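Local coordinates for protein CDP-4-keto-6-deoxy-D-glucose-3-dehydrase (Yersinia pseudotuberculosis, PDB 3BB8) that probably removes the C-3 hydroxyl of CDP-4-keto-6-deoxy-D-glucose with a pyridoxal 5'-phosphate cofactor, a step toward the dideoxysugars of lipopolysaccharide, at residues T122-N125 against P126-N130; T95-S99 against P100-V104; P415-H419 against D420-Y424; E304-E307 against E308-K312; Y144-A148 against S149-A153. The protein carries 1 engineered substitution. All blocks are in the same frame, centred on the assembly; numbering follows the deposited sequence.

All five contacts are local, made by neighbouring turns or caps of one chain. Interaction 1 is the buried one and the only one that reaches the cofactor; it also meets the second subunit. The other four are partly buried. Interactions 1 and 2 lie on the same side of the chain's centre and touch where Asn130 meets Thr95. Interactions 3 and 4 lie across that centre from them, with Pro415 packed on Phe309. Interaction 5 sits about 20 Å from interaction 1, centre to centre. Regular helix bonds dominate interaction 4. Interaction 3 starts a helix, interaction 2 follows the end of one, and interaction 5 leads from a strand into a short helix.

Interaction 1. Residues T122-N125 against P126-N130; sequences TTVN and PTIQN. With PLP (pyridoxal-5'-phosphate), chain C.
Gln129 CG stands anti to its own carbonyl carbon (chi1 -61°), which turns the side chain back along Asn125. Its CG lies 3.1 Å from Asn125 O, and its OE1 is 3.7 Å from Asn125 CB. Asn125 O accepts a helical bond from Gln129 N at 2.7 Å. Pro126 has no N-H to give, and its ring lies against the preceding turn, among Thr122, Thr123, Val124 and Asn125. Its CD comes 3.0 Å from Thr122 O. Helix 121-129 is kinked here, and Thr127 N gives only a weak bond to Val124 O. It is the helix of a beta-alpha-beta unit between strands 112-115 and 133-140. At its start, Thr122 OG1 lies 3.6 Å from PLP C6, and Thr123 OG1 lies 3.5 Å from PLP N1. Thr122 OG1 is hydrogen-bonded to Ser87 OG and Thr123 OG1 to Asp191 OD1. Asn125 OD1 is hydrogen-bonded to Tyr386 OH, while its ND2 donates to Gly286 O of the second subunit. One helix thus joins cofactor pocket and dimer interface through buried polar side chains.

Interaction 2. Residues T95-S99 against P100-V104; sequences TALTS and PKLGV
Ser99 and Lys101 meet just past the end of helix 86-96. Ser99 OG points away from its backbone N (chi1 169°), beside the carbonyl carbon. From there it lies 3.1 Å from Lys101 N, which donates to it, although the place of this hydroxyl is less sure. Ser99 O takes a firmer bond from Leu102 N at 2.9 Å, with the donor well above the carbonyl plane. This Leu102 N to Ser99 O bond spans three residues, as in a 3-10 turn, and Gly103 N repeats it to Pro100 O. A type I beta turn from Ala96 to Ser99 begins at the helix end and runs into it. Leu102 is the apolar side chain directed back at the first turn. Its CG is anti to the carbonyl carbon (chi1 -59°) and its chain runs on extended to CD1 (chi2 176°). That methyl, Leu102 CD1, rests 3.7 Å from Leu97 CA and 3.8 Å from Ala96 O. The ends of the two leucine side chains meet, with Leu97 CD2 at 4.2 Å from Leu102 CD1. Both also touch Trp187 of strand 187-191. Ala96 packs on Ile240 and Ile241 of helix 235-245, and Leu102 reaches Glu236 of that helix.

Interaction 3. Residues P415-H419 against D420-Y424; sequences PGLTH and DHLDY
Thr418 is the N-cap of helix 419-432 and meets Asp420, His421 and Leu422 in its first turn. Its OG1 sits between the backbone N and the carbonyl carbon (chi1 63°), which turns it toward the N-H groups at the helix start. It accepts two weak capping bonds, from Asp420 N at 3.4 Å and from His421 N at 3.5 Å. Two backbone bonds are firmer. Leu422 N donates to Thr418 O at 3.1 Å in the carbonyl plane, and Asp423 N donates to His419 O at 2.8 Å. Leu417 and His421 cross at about a right angle, with Leu417 CD1 over one face of the imidazole. Leu417 CD2 also reaches Leu422 CD2 at 4.3 Å. Tyr319 of helix 293-323 stacks on the His419 ring and bonds Asp423 OD2. Phe27 meets the His421 ring with the planes at about 60°. The edge of the His421 ring faces the threonine. Thr418 N lies near the ring plane, 2.9 Å from His421 CD2, which also lies 2.9 Å from Thr418 OG1.

Interaction 4. Residues E304-E307 against E308-K312; sequences ERIE and EFVEK
Phe309 N donates to Arg305 O at 2.9 Å in a nearly straight bond, with the N-H...O angle at 174°. Val310 N repeats this to Ile306 O at 2.9 Å, and Glu311 N to Glu307 O at 3.1 Å. These are the regular bonds of an alpha-helix. Arg305 NE and Glu308 OE1 stay 4.4 Å apart, beyond a salt bridge. The arginine instead makes its salt bridge through NH1 to Glu45. Its CB makes a CH-pi contact over the Phe309 ring, 3.9 Å from the centroid. The guanidinium is turned 20° from the ring plane, but CB lies over the face. Arg305 O also sits above that ring face, displaced toward the rim. Ile306 and Val310 lie side by side. With CG1 anti to the backbone N (chi1 -178°), Ile306 sends CD1 along the helix to Val310 CG2 at 3.8 Å. Midway along helix 293-323, this apolar pair packs on Tyr74 of helix 62-75, while Phe309 packs on Val40 and Pro415 in loops.

Interaction 5. Residues Y144-A148 against S149-A153; sequences YNVNA and SLIEA
Leu150 slants across Asn147, with the leucine methyl CD1 set against the start of the asparagine side chain. Leu150 CD1 is 3.4 Å from Asn147 CB and 3.5 Å from Asn147 OD1. Asn147 CG stands anti to its backbone N (chi1 -168°), which carries the amide toward Ser149. There ND2 gives a weak, bent bond to Ser149 OG at 2.9 Å. The hydroxyl comes to meet it because Ser149 OG lies between its backbone N and carbonyl carbon (chi1 63°). ND2 makes the polar contact; OD1 merely lies against the Leu150 methyl. Asn147 is the centre of an inverse gamma turn, in which Ala148 N makes a weak bond to Val146 O. The chain leaves the short, weakly bonded strand 145-146 by this turn and heads toward the weakly bonded helix 151-154. Leu150 N donates to Asn147 O at 2.7 Å, and Ile151 N donates to Ala148 O at 3.0 Å from well above the carbonyl plane. Val146 and Ile151 meet at about a right angle. Val146 CG2 touches Ile151 CD1 at 3.5 Å, and Ile151 CG1 lies 3.1 Å from Ala148 O. Val146 and Ile151 both pack on Val137 of strand 133-140. Ile151 further reaches Val180 of helix 174-184, and Ala148 lies on Glu176 of the same helix.

Interaction 1. Residues T122-N125 against P126-N130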
loop_
_atom_site.group_PDB
_atom_site.type_symbol
_atom_site.label_atom_id
_atom_site.label_comp_id
_atom_site.label_asym_id
_atom_site.label_seq_id
_atom_site.Cartn_x
_atom_site.Cartn_y
_atom_site.Cartn_z
ATOM N N THR A 122 5.589 12.587 2.575
ATOM C CA THR A 122 5.804 11.543 1.576
ATOM C C THR A 122 6.228 12.020 0.175
ATOM O O THR A 122 6.465 11.211 -0.729
ATOM C CB THR A 122 4.584 10.615 1.493
ATOM O OG1 THR A 122 3.421 11.352 1.105
ATOM C CG2 THR A 122 4.338 9.978 2.858
ATOM N N THR A 123 6.339 13.332 -0.003
ATOM C CA THR A 123 6.810 13.877 -1.283
ATOM C C THR A 123 8.325 13.697 -1.268
ATOM O O THR A 123 8.954 13.437 -2.293
ATOM C CB THR A 123 6.516 15.391 -1.402
ATOM O OG1 THR A 123 5.111 15.586 -1.546
ATOM C CG2 THR A 123 7.248 16.013 -2.604
ATOM N N VAL A 124 8.890 13.805 -0.068
ATOM C CA VAL A 124 10.334 13.719 0.141
ATOM C C VAL A 124 10.850 12.383 0.679
ATOM O O VAL A 124 11.967 11.973 0.342
ATOM C CB VAL A 124 10.792 14.861 1.100
ATOM C CG1 VAL A 124 12.282 14.764 1.399
ATOM C CG2 VAL A 124 10.478 16.222 0.465
ATOM N N ASN A 125 10.052 11.699 1.499
ATOM C CA ASN A 125 10.499 10.440 2.081
ATOM C C ASN A 125 11.043 9.394 1.103
ATOM O O ASN A 125 12.068 8.771 1.377
ATOM C CB ASN A 125 9.381 9.833 2.945
ATOM C CG ASN A 125 9.034 10.710 4.146
ATOM O OD1 ASN A 125 9.701 11.730 4.406
ATOM N ND2 ASN A 125 8.008 10.315 4.893
ATOM N N PRO A 126 10.376 9.190 -0.048
ATOM C CA PRO A 126 10.879 8.189 -0.998
ATOM C C PRO A 126 12.361 8.396 -1.310
ATOM O O PRO A 126 13.116 7.437 -1.417
ATOM C CB PRO A 126 9.979 8.387 -2.221
ATOM C CG PRO A 126 8.666 8.824 -1.599
ATOM C CD PRO A 126 9.149 9.828 -0.555
ATOM N N THR A 127 12.771 9.654 -1.450
ATOM C CA THR A 127 14.166 9.986 -1.728
ATOM C C THR A 127 15.057 9.423 -0.634
ATOM O O THR A 127 16.051 8.759 -0.912
ATOM C CB THR A 127 14.376 11.516 -1.791
ATOM O OG1 THR A 127 13.832 12.022 -3.017
ATOM C CG2 THR A 127 15.851 11.865 -1.709
ATOM N N ILE A 128 14.689 9.696 0.610
ATOM C CA ILE A 128 15.439 9.223 1.769
ATOM C C ILE A 128 15.368 7.694 1.916
ATOM O O ILE A 128 16.349 7.039 2.290
ATOM C CB ILE A 128 14.882 9.853 3.072
ATOM C CG1 ILE A 128 14.959 11.379 2.988
ATOM C CG2 ILE A 128 15.643 9.330 4.273
ATOM C CD1 ILE A 128 14.234 12.101 4.092
ATOM N N GLN A 129 14.193 7.136 1.638
ATOM C CA GLN A 129 13.983 5.701 1.772
ATOM C C GLN A 129 14.733 4.891 0.716
ATOM O O GLN A 129 14.849 3.678 0.826
ATOM C CB GLN A 129 12.484 5.407 1.759
ATOM C CG GLN A 129 11.759 6.082 2.927
ATOM C CD GLN A 129 10.246 6.080 2.782
ATOM O OE1 GLN A 129 9.710 6.407 1.715
ATOM N NE2 GLN A 129 9.546 5.720 3.861
ATOM N N ASN A 130 15.256 5.570 -0.299
ATOM C CA ASN A 130 16.033 4.895 -1.327
ATOM C C ASN A 130 17.509 5.211 -1.140
ATOM O O ASN A 130 18.336 4.904 -1.987
ATOM C CB ASN A 130 15.579 5.309 -2.723
ATOM C CG ASN A 130 14.408 4.486 -3.212
ATOM O OD1 ASN A 130 13.249 4.896 -3.102
ATOM N ND2 ASN A 130 14.705 3.293 -3.729
HETATM N N1 PLP C . 1.753 14.691 -1.380
HETATM C C2 PLP C . 0.869 15.720 -1.098
HETATM C C2A PLP C . 1.301 17.137 -1.447
HETATM C C3 PLP C . -0.394 15.427 -0.503
HETATM O O3 PLP C . -1.284 16.399 -0.207
HETATM C C4 PLP C . -0.756 14.045 -0.199
HETATM C C4A PLP C . -2.169 13.777 0.424
HETATM C C5 PLP C . 0.207 13.028 -0.505
HETATM C C6 PLP C . 1.470 13.403 -1.108
HETATM C C5A PLP C . 0.061 11.554 -0.281
HETATM O O4P PLP C . -1.202 11.087 -0.451
HETATM P P PLP C . -1.932 10.013 0.497
HETATM O O1P PLP C . -3.070 9.449 -0.328
HETATM O O2P PLP C . -2.487 10.881 1.772
HETATM O O3P PLP C . -0.932 8.945 0.953
#

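Interaction 2. Residues T95-S99 against P100-V104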
loop_
_atom_site.group_PDB
_atom_site.type_symbol
_atom_site.label_atom_id
_atom_site.label_comp_id
_atom_site.label_asym_id
_atom_site.label_seq_id
_atom_site.Cartn_x
_atom_site.Cartn_y
_atom_site.Cartn_z
ATOM N N THR A 95 11.308 5.368 -6.809
ATOM C CA THR A 95 11.977 4.074 -6.767
ATOM C C THR A 95 12.258 3.533 -8.157
ATOM O O THR A 95 13.340 3.021 -8.420
ATOM C CB THR A 95 11.135 3.038 -5.998
ATOM O OG1 THR A 95 10.939 3.501 -4.659
ATOM C CG2 THR A 95 11.847 1.668 -5.980
ATOM N N ALA A 96 11.277 3.658 -9.039
ATOM C CA ALA A 96 11.390 3.200 -10.409
ATOM C C ALA A 96 12.608 3.788 -11.120
ATOM O O ALA A 96 13.245 3.122 -11.941
ATOM C CB ALA A 96 10.148 3.566 -11.151
ATOM N N LEU A 97 12.934 5.035 -10.807
ATOM C CA LEU A 97 14.074 5.682 -11.437
ATOM C C LEU A 97 15.385 5.117 -10.917
ATOM O O LEU A 97 16.455 5.583 -11.311
ATOM C CB LEU A 97 14.036 7.189 -11.191
ATOM C CG LEU A 97 12.847 7.959 -11.765
ATOM C CD1 LEU A 97 12.976 9.445 -11.442
ATOM C CD2 LEU A 97 12.793 7.748 -13.260
ATOM N N THR A 98 15.312 4.127 -10.025
ATOM C CA THR A 98 16.529 3.516 -9.480
ATOM C C THR A 98 16.827 2.216 -10.224
ATOM O O THR A 98 17.847 1.563 -9.981
ATOM C CB THR A 98 16.401 3.157 -7.980
ATOM O OG1 THR A 98 15.502 2.050 -7.841
ATOM C CG2 THR A 98 15.876 4.347 -7.172
ATOM N N SER A 99 15.921 1.846 -11.122
ATOM C CA SER A 99 16.055 0.628 -11.910
ATOM C C SER A 99 17.312 0.584 -12.767
ATOM O O SER A 99 17.585 1.512 -13.525
ATOM C CB SER A 99 14.851 0.466 -12.830
ATOM O OG SER A 99 15.098 -0.564 -13.769
ATOM N N PRO A 100 18.087 -0.509 -12.667
ATOM C CA PRO A 100 19.310 -0.630 -13.465
ATOM C C PRO A 100 19.026 -0.639 -14.968
ATOM O O PRO A 100 19.942 -0.561 -15.780
ATOM C CB PRO A 100 19.929 -1.936 -12.962
ATOM C CG PRO A 100 18.732 -2.725 -12.486
ATOM C CD PRO A 100 17.911 -1.677 -11.784
ATOM N N LYS A 101 17.755 -0.733 -15.341
ATOM C CA LYS A 101 17.386 -0.707 -16.752
ATOM C C LYS A 101 17.603 0.695 -17.335
ATOM O O LYS A 101 17.608 0.875 -18.556
ATOM C CB LYS A 101 15.918 -1.100 -16.938
ATOM C CG LYS A 101 15.617 -2.562 -16.659
ATOM C CD LYS A 101 14.196 -2.914 -17.086
ATOM C CE LYS A 101 13.883 -4.384 -16.840
ATOM N NZ LYS A 101 14.835 -5.295 -17.545
ATOM N N LEU A 102 17.779 1.683 -16.461
ATOM C CA LEU A 102 17.983 3.061 -16.893
ATOM C C LEU A 102 19.470 3.408 -16.976
ATOM O O LEU A 102 19.859 4.579 -17.034
ATOM C CB LEU A 102 17.255 4.013 -15.937
ATOM C CG LEU A 102 15.750 3.744 -15.875
ATOM C CD1 LEU A 102 15.105 4.653 -14.841
ATOM C CD2 LEU A 102 15.127 3.956 -17.245
ATOM N N GLY A 103 20.292 2.367 -16.981
ATOM C CA GLY A 103 21.725 2.541 -17.074
ATOM C C GLY A 103 22.306 3.672 -16.252
ATOM O O GLY A 103 21.951 3.858 -15.090
ATOM N N VAL A 104 23.200 4.437 -16.877
ATOM C CA VAL A 104 23.889 5.546 -16.230
ATOM C C VAL A 104 22.994 6.567 -15.522
ATOM O O VAL A 104 23.431 7.215 -14.573
ATOM C CB VAL A 104 24.786 6.301 -17.250
ATOM C CG1 VAL A 104 23.934 7.214 -18.127
ATOM C CG2 VAL A 104 25.864 7.085 -16.517
#

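Interaction 3. Residues P415-H419 against D420-Y424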
loop_
_atom_site.group_PDB
_atom_site.type_symbol
_atom_site.label_atom_id
_atom_site.label_comp_id
_atom_site.label_asym_id
_atom_site.label_seq_id
_atom_site.Cartn_x
_atom_site.Cartn_y
_atom_site.Cartn_z
ATOM N N PRO A 415 -15.754 21.468 -3.314
ATOM C CA PRO A 415 -17.124 21.304 -3.821
ATOM C C PRO A 415 -18.250 21.143 -2.808
ATOM O O PRO A 415 -19.407 21.406 -3.131
ATOM C CB PRO A 415 -17.005 20.093 -4.739
ATOM C CG PRO A 415 -15.619 20.247 -5.291
ATOM C CD PRO A 415 -14.828 20.583 -4.050
ATOM N N GLY A 416 -17.926 20.702 -1.597
ATOM C CA GLY A 416 -18.959 20.519 -0.591
ATOM C C GLY A 416 -19.366 21.805 0.113
ATOM O O GLY A 416 -20.190 21.788 1.030
ATOM N N LEU A 417 -18.802 22.927 -0.324
ATOM C CA LEU A 417 -19.091 24.221 0.286
ATOM C C LEU A 417 -19.888 25.166 -0.613
ATOM O O LEU A 417 -19.484 25.448 -1.747
ATOM C CB LEU A 417 -17.774 24.893 0.698
ATOM C CG LEU A 417 -17.249 24.728 2.132
ATOM C CD1 LEU A 417 -17.598 23.374 2.705
ATOM C CD2 LEU A 417 -15.745 24.953 2.124
ATOM N N THR A 418 -21.014 25.658 -0.097
ATOM C CA THR A 418 -21.868 26.591 -0.837
ATOM C C THR A 418 -21.472 28.025 -0.501
ATOM O O THR A 418 -20.630 28.259 0.367
ATOM C CB THR A 418 -23.361 26.429 -0.470
ATOM O OG1 THR A 418 -23.552 26.748 0.913
ATOM C CG2 THR A 418 -23.832 25.006 -0.728
ATOM N N HIS A 419 -22.082 28.982 -1.191
ATOM C CA HIS A 419 -21.799 30.390 -0.943
ATOM C C HIS A 419 -22.217 30.783 0.470
ATOM O O HIS A 419 -21.640 31.689 1.063
ATOM C CB HIS A 419 -22.522 31.265 -1.966
ATOM C CG HIS A 419 -21.787 31.409 -3.258
ATOM N ND1 HIS A 419 -21.008 30.402 -3.787
ATOM C CD2 HIS A 419 -21.716 32.440 -4.136
ATOM C CE1 HIS A 419 -20.486 30.809 -4.932
ATOM N NE2 HIS A 419 -20.901 32.041 -5.166
ATOM N N ASP A 420 -23.221 30.102 1.013
ATOM C CA ASP A 420 -23.659 30.411 2.363
ATOM C C ASP A 420 -22.594 29.979 3.357
ATOM O O ASP A 420 -22.440 30.585 4.422
ATOM C CB ASP A 420 -24.988 29.728 2.671
ATOM C CG ASP A 420 -26.165 30.464 2.062
ATOM O OD1 ASP A 420 -26.257 30.530 0.819
ATOM O OD2 ASP A 420 -26.994 30.991 2.832
ATOM N N HIS A 421 -21.864 28.924 2.997
ATOM C CA HIS A 421 -20.779 28.408 3.820
ATOM C C HIS A 421 -19.677 29.459 3.830
ATOM O O HIS A 421 -19.233 29.909 4.887
ATOM C CB HIS A 421 -20.218 27.110 3.218
ATOM C CG HIS A 421 -21.055 25.898 3.483
ATOM N ND1 HIS A 421 -21.155 25.320 4.731
ATOM C CD2 HIS A 421 -21.828 25.150 2.661
ATOM C CE1 HIS A 421 -21.953 24.269 4.667
ATOM N NE2 HIS A 421 -22.377 24.145 3.423
ATOM N N LEU A 422 -19.248 29.849 2.635
ATOM C CA LEU A 422 -18.184 30.822 2.479
ATOM C C LEU A 422 -18.508 32.192 3.060
ATOM O O LEU A 422 -17.668 32.796 3.736
ATOM C CB LEU A 422 -17.813 30.955 1.004
ATOM C CG LEU A 422 -17.330 29.664 0.329
ATOM C CD1 LEU A 422 -16.901 29.969 -1.100
ATOM C CD2 LEU A 422 -16.168 29.068 1.112
ATOM N N ASP A 423 -19.712 32.689 2.791
ATOM C CA ASP A 423 -20.116 33.988 3.312
ATOM C C ASP A 423 -20.005 33.962 4.832
ATOM O O ASP A 423 -19.562 34.935 5.445
ATOM C CB ASP A 423 -21.556 34.311 2.887
ATOM C CG ASP A 423 -21.643 34.807 1.455
ATOM O OD1 ASP A 423 -22.721 34.667 0.839
ATOM O OD2 ASP A 423 -20.636 35.352 0.945
ATOM N N TYR A 424 -20.397 32.841 5.430
ATOM C CA TYR A 424 -20.331 32.702 6.876
ATOM C C TYR A 424 -18.885 32.794 7.349
ATOM O O TYR A 424 -18.594 33.442 8.355
ATOM C CB TYR A 424 -20.921 31.366 7.322
ATOM C CG TYR A 424 -20.676 31.081 8.786
ATOM C CD1 TYR A 424 -21.376 31.767 9.778
ATOM C CD2 TYR A 424 -19.703 30.166 9.183
ATOM C CE1 TYR A 424 -21.112 31.549 11.130
ATOM C CE2 TYR A 424 -19.430 29.942 10.530
ATOM C CZ TYR A 424 -20.137 30.636 11.495
ATOM O OH TYR A 424 -19.875 30.416 12.823
#

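Interaction 4. Residues E304-E307 against E308-K312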
loop_
_atom_site.group_PDB
_atom_site.type_symbol
_atom_site.label_atom_id
_atom_site.label_comp_id
_atom_site.label_asym_id
_atom_site.label_seq_id
_atom_site.Cartn_x
_atom_site.Cartn_y
_atom_site.Cartn_z
ATOM N N GLU A 304 -16.507 11.040 -13.155
ATOM C CA GLU A 304 -17.523 11.739 -13.920
ATOM C C GLU A 304 -17.640 13.177 -13.410
ATOM O O GLU A 304 -17.762 14.123 -14.194
ATOM C CB GLU A 304 -18.872 11.023 -13.785
ATOM C CG GLU A 304 -18.875 9.585 -14.302
ATOM C CD GLU A 304 -20.228 8.903 -14.135
ATOM O OE1 GLU A 304 -21.232 9.431 -14.664
ATOM O OE2 GLU A 304 -20.289 7.839 -13.478
ATOM N N ARG A 305 -17.559 13.330 -12.091
ATOM C CA ARG A 305 -17.701 14.624 -11.430
ATOM C C ARG A 305 -16.440 15.484 -11.341
ATOM O O ARG A 305 -16.495 16.598 -10.831
ATOM C CB ARG A 305 -18.265 14.388 -10.023
ATOM C CG ARG A 305 -19.346 13.315 -10.030
ATOM C CD ARG A 305 -19.753 12.817 -8.652
ATOM N NE ARG A 305 -20.715 13.697 -7.998
ATOM C CZ ARG A 305 -21.626 13.282 -7.120
ATOM N NH1 ARG A 305 -21.707 11.996 -6.794
ATOM N NH2 ARG A 305 -22.452 14.157 -6.558
ATOM N N ILE A 306 -15.314 14.994 -11.851
ATOM C CA ILE A 306 -14.073 15.752 -11.758
ATOM C C ILE A 306 -14.104 17.131 -12.419
ATOM O O ILE A 306 -13.610 18.106 -11.848
ATOM C CB ILE A 306 -12.876 14.948 -12.324
ATOM C CG1 ILE A 306 -11.580 15.749 -12.163
ATOM C CG2 ILE A 306 -13.104 14.623 -13.785
ATOM C CD1 ILE A 306 -11.213 16.043 -10.724
ATOM N N GLU A 307 -14.674 17.223 -13.618
ATOM C CA GLU A 307 -14.728 18.511 -14.309
ATOM C C GLU A 307 -15.580 19.498 -13.524
ATOM O O GLU A 307 -15.256 20.678 -13.431
ATOM C CB GLU A 307 -15.266 18.330 -15.727
ATOM C CG GLU A 307 -14.297 17.575 -16.627
ATOM C CD GLU A 307 -14.775 17.463 -18.061
ATOM O OE1 GLU A 307 -15.799 16.784 -18.298
ATOM O OE2 GLU A 307 -14.124 18.057 -18.951
ATOM N N GLU A 308 -16.666 18.996 -12.953
ATOM C CA GLU A 308 -17.559 19.803 -12.143
ATOM C C GLU A 308 -16.750 20.312 -10.942
ATOM O O GLU A 308 -16.672 21.519 -10.681
ATOM C CB GLU A 308 -18.719 18.936 -11.654
ATOM C CG GLU A 308 -19.735 19.661 -10.798
ATOM C CD GLU A 308 -20.323 18.766 -9.721
ATOM O OE1 GLU A 308 -20.644 17.594 -10.027
ATOM O OE2 GLU A 308 -20.471 19.237 -8.568
ATOM N N PHE A 309 -16.146 19.371 -10.223
ATOM C CA PHE A 309 -15.334 19.676 -9.050
ATOM C C PHE A 309 -14.266 20.730 -9.310
ATOM O O PHE A 309 -14.151 21.691 -8.557
ATOM C CB PHE A 309 -14.668 18.404 -8.524
ATOM C CG PHE A 309 -15.621 17.429 -7.895
ATOM C CD1 PHE A 309 -16.889 17.830 -7.495
ATOM C CD2 PHE A 309 -15.229 16.122 -7.653
ATOM C CE1 PHE A 309 -17.756 16.937 -6.855
ATOM C CE2 PHE A 309 -16.082 15.224 -7.015
ATOM C CZ PHE A 309 -17.352 15.631 -6.612
ATOM N N VAL A 310 -13.482 20.546 -10.367
ATOM C CA VAL A 310 -12.422 21.493 -10.705
ATOM C C VAL A 310 -12.976 22.898 -10.937
ATOM O O VAL A 310 -12.397 23.889 -10.487
ATOM C CB VAL A 310 -11.661 21.044 -11.966
ATOM C CG1 VAL A 310 -10.580 22.056 -12.319
ATOM C CG2 VAL A 310 -11.046 19.671 -11.732
ATOM N N GLU A 311 -14.094 22.971 -11.649
ATOM C CA GLU A 311 -14.748 24.238 -11.946
ATOM C C GLU A 311 -15.251 24.881 -10.656
ATOM O O GLU A 311 -15.095 26.083 -10.447
ATOM C CB GLU A 311 -15.913 23.997 -12.914
ATOM C CG GLU A 311 -16.876 25.169 -13.076
ATOM C CD GLU A 311 -18.021 24.859 -14.043
ATOM O OE1 GLU A 311 -18.693 23.814 -13.865
ATOM O OE2 GLU A 311 -18.251 25.664 -14.977
ATOM N N LYS A 312 -15.850 24.068 -9.794
ATOM C CA LYS A 312 -16.384 24.539 -8.522
ATOM C C LYS A 312 -15.287 25.050 -7.582
ATOM O O LYS A 312 -15.464 26.061 -6.905
ATOM C CB LYS A 312 -17.167 23.410 -7.845
ATOM C CG LYS A 312 -17.826 23.795 -6.532
ATOM C CD LYS A 312 -18.804 24.946 -6.713
ATOM C CE LYS A 312 -19.483 25.299 -5.396
ATOM N NZ LYS A 312 -20.338 26.522 -5.507
#

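Interaction 5. Residues Y144-A148 against S149-A153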
loop_
_atom_site.group_PDB
_atom_site.type_symbol
_atom_site.label_atom_id
_atom_site.label_comp_id
_atom_site.label_asym_id
_atom_site.label_seq_id
_atom_site.Cartn_x
_atom_site.Cartn_y
_atom_site.Cartn_z
ATOM N N TYR A 144 3.157 29.845 -2.484
ATOM C CA TYR A 144 3.502 28.699 -1.652
ATOM C C TYR A 144 4.167 27.546 -2.404
ATOM O O TYR A 144 4.083 26.394 -1.996
ATOM C CB TYR A 144 2.269 28.216 -0.885
ATOM C CG TYR A 144 1.629 29.321 -0.079
ATOM C CD1 TYR A 144 0.527 30.021 -0.572
ATOM C CD2 TYR A 144 2.167 29.719 1.146
ATOM C CE1 TYR A 144 -0.022 31.088 0.126
ATOM C CE2 TYR A 144 1.629 30.788 1.848
ATOM C CZ TYR A 144 0.531 31.471 1.331
ATOM O OH TYR A 144 -0.002 32.547 2.014
ATOM N N ASN A 145 4.835 27.882 -3.503
ATOM C CA ASN A 145 5.555 26.912 -4.300
ATOM C C ASN A 145 7.018 27.338 -4.396
ATOM O O ASN A 145 7.363 28.485 -4.104
ATOM C CB ASN A 145 4.933 26.780 -5.693
ATOM C CG ASN A 145 3.720 25.860 -5.702
ATOM O OD1 ASN A 145 2.602 26.281 -5.413
ATOM N ND2 ASN A 145 3.946 24.590 -6.014
ATOM N N VAL A 146 7.874 26.408 -4.809
ATOM C CA VAL A 146 9.310 26.656 -4.858
ATOM C C VAL A 146 9.614 28.027 -5.451
ATOM O O VAL A 146 8.998 28.438 -6.435
ATOM C CB VAL A 146 10.040 25.578 -5.680
ATOM C CG1 VAL A 146 9.508 25.546 -7.105
ATOM C CG2 VAL A 146 11.540 25.829 -5.670
ATOM N N ASN A 147 10.565 28.730 -4.846
ATOM C CA ASN A 147 11.254 29.824 -5.520
ATOM C C ASN A 147 12.166 29.330 -6.638
ATOM O O ASN A 147 13.376 29.202 -6.454
ATOM C CB ASN A 147 12.057 30.652 -4.514
ATOM C CG ASN A 147 12.564 31.954 -5.103
ATOM O OD1 ASN A 147 13.094 32.806 -4.391
ATOM N ND2 ASN A 147 12.401 32.114 -6.411
ATOM N N ALA A 148 11.577 29.055 -7.797
ATOM C CA ALA A 148 12.321 28.502 -8.922
ATOM C C ALA A 148 13.728 29.040 -9.164
ATOM O O ALA A 148 14.630 28.278 -9.520
ATOM C CB ALA A 148 11.499 28.647 -10.187
ATOM N N SER A 149 13.924 30.340 -8.977
ATOM C CA SER A 149 15.238 30.929 -9.221
ATOM C C SER A 149 16.333 30.384 -8.308
ATOM O O SER A 149 17.511 30.666 -8.515
ATOM C CB SER A 149 15.173 32.464 -9.108
ATOM O OG SER A 149 14.804 32.894 -7.810
ATOM N N LEU A 150 15.951 29.588 -7.314
ATOM C CA LEU A 150 16.921 29.023 -6.377
ATOM C C LEU A 150 17.359 27.598 -6.729
ATOM O O LEU A 150 18.334 27.086 -6.175
ATOM C CB LEU A 150 16.338 29.039 -4.967
ATOM C CG LEU A 150 15.878 30.404 -4.465
ATOM C CD1 LEU A 150 15.153 30.248 -3.143
ATOM C CD2 LEU A 150 17.079 31.319 -4.328
ATOM N N ILE A 151 16.629 26.962 -7.639
ATOM C CA ILE A 151 16.930 25.599 -8.063
ATOM C C ILE A 151 18.371 25.492 -8.556
ATOM O O ILE A 151 19.174 24.735 -8.015
ATOM C CB ILE A 151 15.997 25.168 -9.211
ATOM C CG1 ILE A 151 14.530 25.294 -8.782
ATOM C CG2 ILE A 151 16.321 23.751 -9.635
ATOM C CD1 ILE A 151 14.163 24.490 -7.565
ATOM N N GLU A 152 18.672 26.270 -9.593
ATOM C CA GLU A 152 19.985 26.329 -10.226
ATOM C C GLU A 152 21.176 26.173 -9.284
ATOM O O GLU A 152 22.033 25.312 -9.491
ATOM C CB GLU A 152 20.109 27.654 -10.981
ATOM C CG GLU A 152 21.479 27.941 -11.578
ATOM C CD GLU A 152 21.748 27.161 -12.849
ATOM O OE1 GLU A 152 21.036 27.382 -13.856
ATOM O OE2 GLU A 152 22.677 26.328 -12.837
ATOM N N ALA A 153 21.235 27.005 -8.252
ATOM C CA ALA A 153 22.348 26.964 -7.309
ATOM C C ALA A 153 22.388 25.714 -6.441
ATOM O O ALA A 153 23.414 25.418 -5.829
ATOM C CB ALA A 153 22.328 28.208 -6.425
#